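Local coordinates for De novo designed switch protein caging a hemagglutinin binder (sCageHA267_1S) (Synthetic construct, PDB 7CBC), which probably works as a biosensor switch, a designed helical bundle that holds a hemagglutinin-binding element in a caged state, at residues Arg135-Glu138 with Leu139-Leu143; Gln211-Asn214 with Leu215-Arg219; Glu220-Arg223 with Ala224-Gln227. All blocks are in the same frame, centred on the assembly; numbering follows the deposited sequence.

Contact 1. Residues Arg135-Glu138 with Leu139-Leu143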
loop_
_atom_site.group_PDB
_atom_site.type_symbol
_atom_site.label_atom_id
_atom_site.label_comp_id
_atom_site.label_asym_id
_atom_site.label_seq_id
_atom_site.Cartn_x
_atom_site.Cartn_y
_atom_site.Cartn_z
ATOM N N ARG A 135 10.972 11.261 18.843
ATOM C CA ARG A 135 12.245 11.753 19.344
ATOM C C ARG A 135 12.364 13.254 19.128
ATOM O O ARG A 135 12.889 13.976 19.988
ATOM C CB ARG A 135 13.388 11.005 18.651
ATOM C CG ARG A 135 14.723 11.094 19.374
ATOM C CD ARG A 135 15.880 10.538 18.544
ATOM N NE ARG A 135 15.547 9.326 17.793
ATOM C CZ ARG A 135 15.757 9.180 16.482
ATOM N NH1 ARG A 135 16.296 10.173 15.782
ATOM N NH2 ARG A 135 15.428 8.045 15.868
ATOM N N ALA A 136 11.864 13.738 17.987
ATOM C CA ALA A 136 11.904 15.164 17.691
ATOM C C ALA A 136 11.122 15.967 18.723
ATOM O O ALA A 136 11.615 16.978 19.240
ATOM C CB ALA A 136 11.365 15.425 16.282
ATOM N N VAL A 137 9.895 15.542 19.029
ATOM C CA VAL A 137 9.103 16.231 20.046
ATOM C C VAL A 137 9.811 16.168 21.396
ATOM O O VAL A 137 9.960 17.182 22.096
ATOM C CB VAL A 137 7.688 15.631 20.122
ATOM C CG1 VAL A 137 7.021 16.012 21.436
ATOM C CG2 VAL A 137 6.854 16.087 18.939
ATOM N N GLU A 138 10.268 14.968 21.764
ATOM C CA GLU A 138 10.965 14.734 23.024
ATOM C C GLU A 138 12.144 15.688 23.205
ATOM O O GLU A 138 12.328 16.272 24.282
ATOM C CB GLU A 138 11.418 13.274 23.039
ATOM C CG GLU A 138 11.978 12.708 24.313
ATOM C CD GLU A 138 12.254 11.215 24.150
ATOM O OE1 GLU A 138 13.037 10.851 23.248
ATOM O OE2 GLU A 138 11.681 10.399 24.901
ATOM N N LEU A 139 12.947 15.870 22.158
ATOM C CA LEU A 139 14.080 16.779 22.245
ATOM C C LEU A 139 13.649 18.236 22.154
ATOM O O LEU A 139 14.288 19.105 22.758
ATOM C CB LEU A 139 15.085 16.453 21.148
ATOM C CG LEU A 139 16.523 16.900 21.370
ATOM C CD1 LEU A 139 17.253 15.891 22.247
ATOM C CD2 LEU A 139 17.219 17.062 20.029
ATOM N N LEU A 140 12.562 18.528 21.432
ATOM C CA LEU A 140 12.146 19.920 21.294
ATOM C C LEU A 140 11.597 20.489 22.598
ATOM O O LEU A 140 11.742 21.692 22.853
ATOM C CB LEU A 140 11.118 20.066 20.168
ATOM C CG LEU A 140 11.736 20.121 18.758
ATOM C CD1 LEU A 140 10.670 20.160 17.665
ATOM C CD2 LEU A 140 12.701 21.286 18.602
ATOM N N VAL A 141 10.977 19.662 23.443
ATOM C CA VAL A 141 10.380 20.213 24.657
ATOM C C VAL A 141 11.447 20.594 25.687
ATOM O O VAL A 141 11.210 21.465 26.536
ATOM C CB VAL A 141 9.346 19.237 25.247
ATOM C CG1 VAL A 141 8.198 19.044 24.285
ATOM C CG2 VAL A 141 9.993 17.913 25.587
ATOM N N LYS A 142 12.626 19.959 25.643
ATOM C CA LYS A 142 13.702 20.288 26.574
ATOM C C LYS A 142 14.540 21.478 26.122
ATOM O O LYS A 142 15.222 22.087 26.950
ATOM C CB LYS A 142 14.645 19.094 26.772
ATOM C CG LYS A 142 13.983 17.733 26.768
ATOM C CD LYS A 142 14.944 16.659 27.282
ATOM C CE LYS A 142 14.445 15.252 26.935
ATOM N NZ LYS A 142 12.955 15.180 26.888
ATOM N N LEU A 143 14.533 21.810 24.838
ATOM C CA LEU A 143 15.387 22.866 24.314
ATOM C C LEU A 143 14.625 24.183 24.264
ATOM O O LEU A 143 13.413 24.206 24.036
ATOM C CB LEU A 143 15.912 22.510 22.919
ATOM C CG LEU A 143 16.679 21.194 22.794
ATOM C CD1 LEU A 143 17.085 20.939 21.343
ATOM C CD2 LEU A 143 17.887 21.153 23.719
#

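Contact 2. Residues Gln211-Asn214 with Leu215-Arg219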
loop_
_atom_site.group_PDB
_atom_site.type_symbol
_atom_site.label_atom_id
_atom_site.label_comp_id
_atom_site.label_asym_id
_atom_site.label_seq_id
_atom_site.Cartn_x
_atom_site.Cartn_y
_atom_site.Cartn_z
ATOM N N GLN A 211 -0.736 -6.303 -11.962
ATOM C CA GLN A 211 0.437 -5.912 -11.190
ATOM C C GLN A 211 0.628 -4.403 -11.182
ATOM O O GLN A 211 1.175 -3.841 -10.216
ATOM C CB GLN A 211 1.670 -6.618 -11.741
ATOM C CG GLN A 211 2.956 -6.357 -10.988
ATOM C CD GLN A 211 2.855 -6.555 -9.466
ATOM O OE1 GLN A 211 1.856 -7.060 -8.928
ATOM N NE2 GLN A 211 3.928 -6.197 -8.773
ATOM N N ARG A 212 0.179 -3.731 -12.241
ATOM C CA ARG A 212 0.242 -2.272 -12.291
ATOM C C ARG A 212 -0.576 -1.651 -11.164
ATOM O O ARG A 212 -0.153 -0.663 -10.549
ATOM C CB ARG A 212 -0.259 -1.790 -13.660
ATOM C CG ARG A 212 0.366 -0.518 -14.216
ATOM C CD ARG A 212 -0.216 -0.196 -15.615
ATOM N NE ARG A 212 0.261 -1.123 -16.645
ATOM C CZ ARG A 212 -0.514 -1.851 -17.447
ATOM N NH1 ARG A 212 -1.842 -1.764 -17.371
ATOM N NH2 ARG A 212 0.044 -2.662 -18.338
ATOM N N LEU A 213 -1.749 -2.220 -10.875
ATOM C CA LEU A 213 -2.580 -1.701 -9.794
ATOM C C LEU A 213 -1.997 -2.056 -8.433
ATOM O O LEU A 213 -2.037 -1.237 -7.512
ATOM C CB LEU A 213 -4.018 -2.220 -9.919
ATOM C CG LEU A 213 -5.105 -1.614 -9.003
ATOM C CD1 LEU A 213 -6.480 -1.740 -9.625
ATOM C CD2 LEU A 213 -5.131 -2.265 -7.622
ATOM N N ASN A 214 -1.479 -3.277 -8.277
ATOM C CA ASN A 214 -0.790 -3.635 -7.038
ATOM C C ASN A 214 0.335 -2.650 -6.732
ATOM O O ASN A 214 0.544 -2.274 -5.575
ATOM C CB ASN A 214 -0.212 -5.052 -7.136
ATOM C CG ASN A 214 -1.281 -6.137 -7.285
ATOM O OD1 ASN A 214 -2.358 -6.048 -6.702
ATOM N ND2 ASN A 214 -0.971 -7.185 -8.076
ATOM N N LEU A 215 1.100 -2.252 -7.750
ATOM C CA LEU A 215 2.213 -1.341 -7.512
ATOM C C LEU A 215 1.721 0.076 -7.250
ATOM O O LEU A 215 2.309 0.792 -6.432
ATOM C CB LEU A 215 3.186 -1.373 -8.698
ATOM C CG LEU A 215 4.012 -2.659 -8.835
ATOM C CD1 LEU A 215 4.902 -2.637 -10.097
ATOM C CD2 LEU A 215 4.844 -2.952 -7.565
ATOM N N GLU A 216 0.629 0.490 -7.899
ATOM C CA GLU A 216 0.094 1.824 -7.639
ATOM C C GLU A 216 -0.459 1.936 -6.215
ATOM O O GLU A 216 -0.378 3.009 -5.602
ATOM C CB GLU A 216 -0.972 2.165 -8.677
ATOM C CG GLU A 216 -1.547 3.569 -8.577
ATOM C CD GLU A 216 -0.557 4.652 -8.965
ATOM O OE1 GLU A 216 0.478 4.316 -9.577
ATOM O OE2 GLU A 216 -0.817 5.840 -8.641
ATOM N N LEU A 217 -1.006 0.844 -5.671
ATOM C CA LEU A 217 -1.342 0.809 -4.250
ATOM C C LEU A 217 -0.185 1.319 -3.398
ATOM O O LEU A 217 -0.364 2.190 -2.547
ATOM C CB LEU A 217 -1.718 -0.617 -3.836
ATOM C CG LEU A 217 -3.037 -1.174 -4.376
ATOM C CD1 LEU A 217 -3.253 -2.554 -3.838
ATOM C CD2 LEU A 217 -4.181 -0.261 -3.936
ATOM N N LEU A 218 1.022 0.804 -3.643
ATOM C CA LEU A 218 2.166 1.165 -2.818
ATOM C C LEU A 218 2.609 2.593 -3.082
ATOM O O LEU A 218 3.033 3.294 -2.157
ATOM C CB LEU A 218 3.321 0.203 -3.069
ATOM C CG LEU A 218 2.996 -1.242 -2.709
ATOM C CD1 LEU A 218 3.977 -2.190 -3.369
ATOM C CD2 LEU A 218 2.989 -1.441 -1.208
ATOM N N ARG A 219 2.545 3.033 -4.339
ATOM C CA ARG A 219 2.869 4.419 -4.641
ATOM C C ARG A 219 1.904 5.367 -3.949
ATOM O O ARG A 219 2.330 6.364 -3.354
ATOM C CB ARG A 219 2.859 4.659 -6.149
ATOM C CG ARG A 219 4.057 4.062 -6.888
ATOM C CD ARG A 219 4.182 4.680 -8.278
ATOM N NE ARG A 219 4.883 3.807 -9.207
ATOM C CZ ARG A 219 4.316 2.769 -9.809
ATOM N NH1 ARG A 219 3.047 2.472 -9.567
ATOM N NH2 ARG A 219 5.022 2.017 -10.634
#

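Contact 3. Residues Glu220-Arg223 with Ala224-Gln227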
loop_
_atom_site.group_PDB
_atom_site.type_symbol
_atom_site.label_atom_id
_atom_site.label_comp_id
_atom_site.label_asym_id
_atom_site.label_seq_id
_atom_site.Cartn_x
_atom_site.Cartn_y
_atom_site.Cartn_z
ATOM N N GLU A 220 0.603 5.070 -4.004
ATOM C CA GLU A 220 -0.384 5.918 -3.342
ATOM C C GLU A 220 -0.123 6.006 -1.844
ATOM O O GLU A 220 -0.264 7.078 -1.241
ATOM C CB GLU A 220 -1.796 5.405 -3.622
ATOM C CG GLU A 220 -2.472 6.081 -4.816
ATOM C CD GLU A 220 -3.526 5.215 -5.496
ATOM O OE1 GLU A 220 -4.038 4.270 -4.853
ATOM O OE2 GLU A 220 -3.851 5.483 -6.683
ATOM N N LEU A 221 0.262 4.893 -1.228
ATOM C CA LEU A 221 0.603 4.916 0.185
ATOM C C LEU A 221 1.841 5.765 0.436
ATOM O O LEU A 221 1.891 6.530 1.403
ATOM C CB LEU A 221 0.822 3.493 0.681
ATOM C CG LEU A 221 -0.430 2.623 0.819
ATOM C CD1 LEU A 221 -0.011 1.198 0.981
ATOM C CD2 LEU A 221 -1.243 3.067 2.026
ATOM N N LEU A 222 2.857 5.641 -0.419
ATOM C CA LEU A 222 4.094 6.378 -0.185
ATOM C C LEU A 222 3.899 7.873 -0.403
ATOM O O LEU A 222 4.464 8.691 0.336
ATOM C CB LEU A 222 5.212 5.856 -1.083
ATOM C CG LEU A 222 6.507 6.635 -0.838
ATOM C CD1 LEU A 222 6.856 6.597 0.628
ATOM C CD2 LEU A 222 7.648 6.088 -1.642
ATOM N N ARG A 223 3.113 8.258 -1.410
ATOM C CA ARG A 223 2.848 9.680 -1.607
ATOM C C ARG A 223 2.128 10.276 -0.410
ATOM O O ARG A 223 2.436 11.393 0.014
ATOM C CB ARG A 223 2.044 9.902 -2.883
ATOM C CG ARG A 223 2.880 9.708 -4.133
ATOM C CD ARG A 223 2.188 10.251 -5.372
ATOM N NE ARG A 223 1.000 9.477 -5.694
ATOM C CZ ARG A 223 0.968 8.495 -6.590
ATOM N NH1 ARG A 223 2.065 8.164 -7.259
ATOM N NH2 ARG A 223 -0.163 7.841 -6.809
ATOM N N ALA A 224 1.160 9.549 0.149
ATOM C CA ALA A 224 0.475 10.034 1.338
ATOM C C ALA A 224 1.424 10.126 2.521
ATOM O O ALA A 224 1.356 11.083 3.307
ATOM C CB ALA A 224 -0.702 9.121 1.670
ATOM N N LEU A 225 2.306 9.135 2.681
ATOM C CA LEU A 225 3.264 9.182 3.781
ATOM C C LEU A 225 4.175 10.399 3.664
ATOM O O LEU A 225 4.397 11.116 4.652
ATOM C CB LEU A 225 4.085 7.892 3.816
ATOM C CG LEU A 225 5.144 7.735 4.914
ATOM C CD1 LEU A 225 4.509 7.875 6.305
ATOM C CD2 LEU A 225 5.944 6.411 4.788
ATOM N N ALA A 226 4.696 10.661 2.458
ATOM C CA ALA A 226 5.567 11.817 2.252
ATOM C C ALA A 226 4.832 13.130 2.512
ATOM O O ALA A 226 5.341 14.006 3.227
ATOM C CB ALA A 226 6.154 11.797 0.847
ATOM N N GLN A 227 3.631 13.288 1.951
ATOM C CA GLN A 227 2.866 14.510 2.205
ATOM C C GLN A 227 2.548 14.678 3.689
ATOM O O GLN A 227 2.594 15.801 4.219
ATOM C CB GLN A 227 1.589 14.510 1.380
ATOM C CG GLN A 227 1.814 14.912 -0.060
ATOM C CD GLN A 227 0.567 14.720 -0.897
ATOM O OE1 GLN A 227 -0.039 13.649 -0.884
ATOM N NE2 GLN A 227 0.170 15.761 -1.625
#

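Contact 1. Residues Arg135-Glu138 with Leu139-Leu143
K142 and E138 meet one helical turn apart, their side chains lying side by side and pointing the same way. The lysine reaches back to the backbone: NZ hydrogen-bonds to E138 O at 2.9 Å, approaching from above the carbonyl plane, 44° out of it. The chain arches over its acceptor, with K142 CG 3.3 Å and K142 CE 3.5 Å from E138 O, and a bend at the last torsion (chi4 -31°) brings NZ round onto the oxygen. The amine thus takes a carbonyl that the backbone does not bond in the usual way here, since K142 N turns to L139 O in a weak bond instead. A positive charge beside carbonyls near the C-terminal end of helix 99-142 would probably be favoured by the helix dipole. V141 presses on the same oxygen from another direction: its CG2, set between the backbone N and the carbonyl carbon, comes within 3.1 Å of E138 O, a tight fit. V141 CG1 meets V137 CG1 at 4.3 Å, a modest apolar touch. Further round the helix, L140 CG leans on A136 O at 3.2 Å. Ordinary helical bonds underlie these contacts: L139 N to R135 O, L140 N to A136 O and V141 N to V137 O. The carboxylate of E138, on a chain extended beyond CG, leaves NZ aside and makes its salt bridge through OE2 with R54 of helix 50-93. This end of the designed bundle lies at the surface, with V137 the one buried residue of the contact. V137 packs against L40, V41 and A44 of helix 3-46, I57 of helix 50-93 and L236 of helix 195-239, V141 touches I53 and A44, and L140 packs on I149 and L153 of helix 146-190.

Contact 2. Residues Gln211-Asn214 with Leu215-Arg219
The carboxamide of Q211 receives L215 over one face, near its nitrogen: L215 CG stands 3.5 Å and L215 CD2 3.6 Å from Q211 NE2. The other flat group, the amide of N214, gives its ND2 to Q211 OE1 at 3.0 Å in a nearly straight bond (163°), and this oxygen lies close to the N214 amide plane. A bend at chi2 (50°) carries the Q211 amide forward along the helix, where it can meet both neighbours. Beyond the segments, Q211 NE2 donates to N115 OD1 and S178 OG, while N214 OD1 accepts from N19 ND2. On another side of the helix the contact is apolar, L213 CD2 resting 4.0 Å from L217 CG. Backbone bonds from L215, E216 and L217 run to Q211, R212 and L213. A leucine in place of Q211 would probably leave N214 ND2 without this acceptor and N115 and S178 without their shared donor. Buried amides bonded to side chains of three other helices among leucines are consistent with a designed polar network that favours one pairing of helices.

Contact 3. Residues Glu220-Arg223 with Ala224-Gln227
L222 and L225 meet on the helix 195-239 of a designed six-helix bundle, three residues apart, L222 CD1 lying 4.3 Å from L225 CD2. Their conformations nearly match: in each, CG sits opposite the backbone N across the CA-CB bond (chi1 180° in L222, -179° in L225), with chi2 near +55°. They face different neighbours, L222 packing on A167 and E168 of helix 146-190 and L225 on F122 and L129 of helix 99-142 and on M30 of helix 3-46. L221 shares the F122 side and also touches A23 and L27 of helix 3-46. A224 and A226 bring only methyl groups. A224 CB lies 3.6 Å from E220 O and, beyond the turn, touches M30 and I262 of helix 245-268; A226 CB lies 3.6 Å from L222 O and touches I164. The turn is regular, with backbone bonds from A224, L225, A226 and Q227 to E220, L221, L222 and R223 in that order. R223 bends at its third torsion, which turns the guanidinium back along the helix: one face looks onto E220 N, 4.0 Å from the plane and offset toward the rim. From there NH2 forms a salt bridge with E216 OE2, an anchor probably enough to limit rotation of this exposed group. E220 has its partner elsewhere, OE1 accepting from G270 N. Q227 keeps its CG beside the backbone N and extends beyond it, and the chain runs past the carbonyl of R223, with Q227 CG 3.6 Å from R223 O. Its amide oxygen brings no bond there: Q227 OE1 and R223 O, both acceptors, stand 3.5 Å apart.

How the contacts relate
Followed from the N terminus, the three contacts come in series, and none nests in or crosses another. Each joins consecutive residues of a single helix, so each closes just a helical turn or so. Contact 1 comes first, near the C-terminal end of helix 99-142, its centre 25 Å from that of contact 3 and 37 Å from that of contact 2, touching neither. Contacts 2 and 3 follow one another on helix 195-239, centres 13 Å apart, and are joined by the E216 to R223 salt bridge. All three pack against helices 3-46 and 146-190.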